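Local structure of WA352 (Oryza sativa subsp. indica, 5ZT3) at residues Y18-I23 with D27-I32. The protein probably contributes, in mitochondria, to cytoplasmic male sterility in rice, and is represented here by a mostly helical fragment spanning its DUF8018 region. Residues are numbered along the deposited sequence; the frame is centred on the assembly and turned at random.
Sequences YPVDEI and DSVQSI
Val20 O receives the backbone N-H of Gln30 (N to O 3.0 Å), in the carbonyl plane, tying the type I turn Pro19–Glu22 to the first turn of helix 29-37. Packing is tight around this carbonyl oxygen, with Gln30 CG at 3.4 Å and Ser28 CB at 3.6 Å. Nearby, Val20 CB meets Val29 CB at 4.0 Å, and Ser28 CB presses against Glu22 O at 3.3 Å. Val29 also touches Phe59 of helix 45-72. A water bridges the backbones, donating to Pro19 O and Glu22 O and accepting from Val29 N at 2.9 Å. Ser28 is the N-cap; with chi1 at 61° its OG accepts from Ser31 N, while Ser31 OG accepts from Ser28 N in a nearly straight bond (173°), completing a capping box. Replacing Ser28 by an alanine would probably leave Ser31 N without its capping acceptor and weaken the helix start. The solvent side is looser: the extended Gln30 side chain lays NE2 3.6 Å from Val20 CG2, and Gln30 OE1 accepts from a water at 3.0 Å, which donates only weakly to Asp21 O. One direct backbone bond and one water-mediated link thus pin the turn to the N-H groups of Gln30 and Val29, beside a small Val20–Val29 apolar contact.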
ATOM      1  N   TYR A  18      13.267   3.529  -3.290  1.00 26.36           N
ATOM      2  CA  TYR A  18      13.364   2.582  -2.188  1.00 25.06           C
ATOM      3  C   TYR A  18      14.050   1.294  -2.627  1.00 23.12           C
ATOM      4  O   TYR A  18      13.684   0.718  -3.668  1.00 24.95           O
ATOM      5  CB  TYR A  18      11.979   2.254  -1.629  1.00 23.01           C
ATOM      6  CG  TYR A  18      11.138   3.480  -1.402  1.00 24.68           C
ATOM      7  CD1 TYR A  18      11.415   4.349  -0.358  1.00 27.45           C
ATOM      8  CD2 TYR A  18      10.071   3.774  -2.241  1.00 28.33           C
ATOM      9  CE1 TYR A  18      10.650   5.480  -0.151  1.00 28.54           C
ATOM     10  CE2 TYR A  18       9.298   4.902  -2.042  1.00 29.07           C
ATOM     11  CZ  TYR A  18       9.595   5.748  -0.997  1.00 30.48           C
ATOM     12  OH  TYR A  18       8.830   6.870  -0.799  1.00 33.73           O
ATOM     13  N   PRO A  19      15.027   0.805  -1.863  1.00 20.10           N
ATOM     14  CA  PRO A  19      15.517  -0.558  -2.084  1.00 21.59           C
ATOM     15  C   PRO A  19      14.353  -1.528  -1.982  1.00 20.76           C
ATOM     16  O   PRO A  19      13.393  -1.300  -1.246  1.00 19.25           O
ATOM     17  CB  PRO A  19      16.508  -0.766  -0.933  1.00 24.74           C
ATOM     18  CG  PRO A  19      16.940   0.627  -0.554  1.00 26.73           C
ATOM     19  CD  PRO A  19      15.716   1.472  -0.746  1.00 23.86           C
ATOM     20  N   VAL A  20      14.443  -2.625  -2.739  1.00 19.95           N
ATOM     21  CA  VAL A  20      13.310  -3.537  -2.836  1.00 20.07           C
ATOM     22  C   VAL A  20      13.010  -4.256  -1.529  1.00 19.60           C
ATOM     23  O   VAL A  20      11.919  -4.825  -1.381  1.00 17.86           O
ATOM     24  CB  VAL A  20      13.508  -4.523  -3.993  1.00 26.42           C
ATOM     25  CG1 VAL A  20      13.773  -3.749  -5.246  1.00 31.59           C
ATOM     26  CG2 VAL A  20      14.655  -5.468  -3.685  1.00 24.37           C
ATOM     27  N   ASP A  21      13.936  -4.243  -0.570  1.00 19.83           N
ATOM     28  CA  ASP A  21      13.723  -4.902   0.709  1.00 21.60           C
ATOM     29  C   ASP A  21      13.437  -3.932   1.851  1.00 21.98           C
ATOM     30  O   ASP A  21      13.280  -4.373   2.993  1.00 25.83           O
ATOM     31  CB  ASP A  21      14.905  -5.822   1.057  1.00 26.00           C
ATOM     32  CG  ASP A  21      16.238  -5.105   1.023  1.00 36.66           C
ATOM     33  OD1 ASP A  21      16.344  -4.045   0.368  1.00 35.15           O
ATOM     34  OD2 ASP A  21      17.193  -5.609   1.658  1.00 45.30           O
ATOM     35  N   GLU A  22      13.347  -2.635   1.574  1.00 20.14           N
ATOM     36  CA  GLU A  22      13.059  -1.677   2.636  1.00 19.31           C
ATOM     37  C   GLU A  22      11.589  -1.754   3.026  1.00 19.64           C
ATOM     38  O   GLU A  22      10.700  -1.705   2.169  1.00 18.08           O
ATOM     39  CB  GLU A  22      13.398  -0.259   2.190  1.00 22.16           C
ATOM     40  CG  GLU A  22      13.092   0.770   3.266  1.00 24.48           C
ATOM     41  CD  GLU A  22      13.556   2.169   2.914  1.00 28.06           C
ATOM     42  OE1 GLU A  22      14.207   2.340   1.864  1.00 31.81           O
ATOM     43  OE2 GLU A  22      13.261   3.107   3.693  1.00 27.81           O
ATOM     44  N   ILE A  23      11.328  -1.852   4.327  1.00 19.52           N
ATOM     45  CA  ILE A  23       9.976  -2.024   4.844  1.00 17.29           C
ATOM     46  C   ILE A  23       9.436  -0.677   5.301  1.00 19.33           C
ATOM     47  O   ILE A  23      10.053  -0.001   6.136  1.00 21.38           O
ATOM     48  CB  ILE A  23       9.933  -3.056   5.983  1.00 19.29           C
ATOM     49  CG1 ILE A  23      10.367  -4.430   5.460  1.00 27.17           C
ATOM     50  CG2 ILE A  23       8.536  -3.120   6.582  1.00 18.54           C
ATOM     51  CD1 ILE A  23      10.361  -5.523   6.515  1.00 30.58           C
ATOM     52  N   ASP A  27       5.161  -3.218   4.593  1.00 15.96           N
ATOM     53  CA  ASP A  27       5.358  -3.815   3.280  1.00 17.13           C
ATOM     54  C   ASP A  27       6.701  -3.393   2.710  1.00 15.07           C
ATOM     55  O   ASP A  27       7.312  -2.414   3.141  1.00 15.33           O
ATOM     56  CB  ASP A  27       4.275  -3.389   2.274  1.00 18.20           C
ATOM     57  CG  ASP A  27       3.081  -4.314   2.269  1.00 32.02           C
ATOM     58  OD1 ASP A  27       3.082  -5.301   3.033  1.00 40.98           O
ATOM     59  OD2 ASP A  27       2.146  -4.068   1.485  1.00 34.43           O
ATOM     60  N   SER A  28       7.148  -4.155   1.717  1.00 14.51           N
ATOM     61  CA  SER A  28       8.280  -3.789   0.883  1.00 15.08           C
ATOM     62  C   SER A  28       7.900  -4.105  -0.555  1.00 14.07           C
ATOM     63  O   SER A  28       6.895  -4.773  -0.813  1.00 13.42           O
ATOM     64  CB  SER A  28       9.515  -4.603   1.271  1.00 15.22           C
ATOM     65  OG  SER A  28       9.256  -5.988   1.082  1.00 16.15           O
ATOM     66  N   VAL A  29       8.709  -3.632  -1.504  1.00 13.04           N
ATOM     67  CA  VAL A  29       8.521  -4.060  -2.891  1.00 12.77           C
ATOM     68  C   VAL A  29       8.490  -5.581  -2.972  1.00 13.36           C
ATOM     69  O   VAL A  29       7.620  -6.171  -3.634  1.00 14.21           O
ATOM     70  CB  VAL A  29       9.619  -3.464  -3.791  1.00 13.70           C
ATOM     71  CG1 VAL A  29       9.517  -4.041  -5.208  1.00 16.39           C
ATOM     72  CG2 VAL A  29       9.521  -1.943  -3.823  1.00 15.05           C
ATOM     73  N   GLN A  30       9.425  -6.244  -2.286  1.00 13.72           N
ATOM     74  CA  GLN A  30       9.508  -7.697  -2.375  1.00 15.73           C
ATOM     75  C   GLN A  30       8.272  -8.370  -1.794  1.00 14.58           C
ATOM     76  O   GLN A  30       7.772  -9.354  -2.361  1.00 14.50           O
ATOM     77  CB  GLN A  30      10.774  -8.197  -1.686  1.00 20.74           C
ATOM     78  CG  GLN A  30      12.026  -8.043  -2.528  1.00 29.21           C
ATOM     79  CD  GLN A  30      13.273  -8.492  -1.792  1.00 34.66           C
ATOM     80  OE1 GLN A  30      13.303  -8.525  -0.560  1.00 38.94           O
ATOM     81  NE2 GLN A  30      14.304  -8.851  -2.544  1.00 39.71           N
ATOM     82  N   SER A  31       7.745  -7.863  -0.676  1.00 14.95           N
ATOM     83  CA  SER A  31       6.578  -8.514  -0.094  1.00 14.54           C
ATOM     84  C   SER A  31       5.347  -8.324  -0.972  1.00 14.72           C
ATOM     85  O   SER A  31       4.528  -9.242  -1.102  1.00 15.51           O
ATOM     86  CB  SER A  31       6.344  -8.060   1.351  1.00 17.88           C
ATOM     87  OG  SER A  31       5.806  -6.752   1.416  1.00 17.57           O
ATOM     88  N   ILE A  32       5.220  -7.161  -1.617  1.00 12.37           N
ATOM     89  CA  ILE A  32       4.119  -6.956  -2.555  1.00 12.39           C
ATOM     90  C   ILE A  32       4.283  -7.860  -3.767  1.00 13.13           C
ATOM     91  O   ILE A  32       3.311  -8.451  -4.254  1.00 13.71           O
ATOM     92  CB  ILE A  32       4.017  -5.473  -2.949  1.00 12.68           C
ATOM     93  CG1 ILE A  32       3.646  -4.635  -1.730  1.00 11.80           C
ATOM     94  CG2 ILE A  32       3.023  -5.271  -4.093  1.00 13.56           C
ATOM     95  CD1 ILE A  32       3.858  -3.141  -1.932  1.00 14.76           C
TER
HETATM   96  O   HOH W   1      10.764  -1.833  -0.617  1.00 16.43           O
HETATM   97  O   HOH W   2      11.978  -7.289   1.790  1.00 51.57           O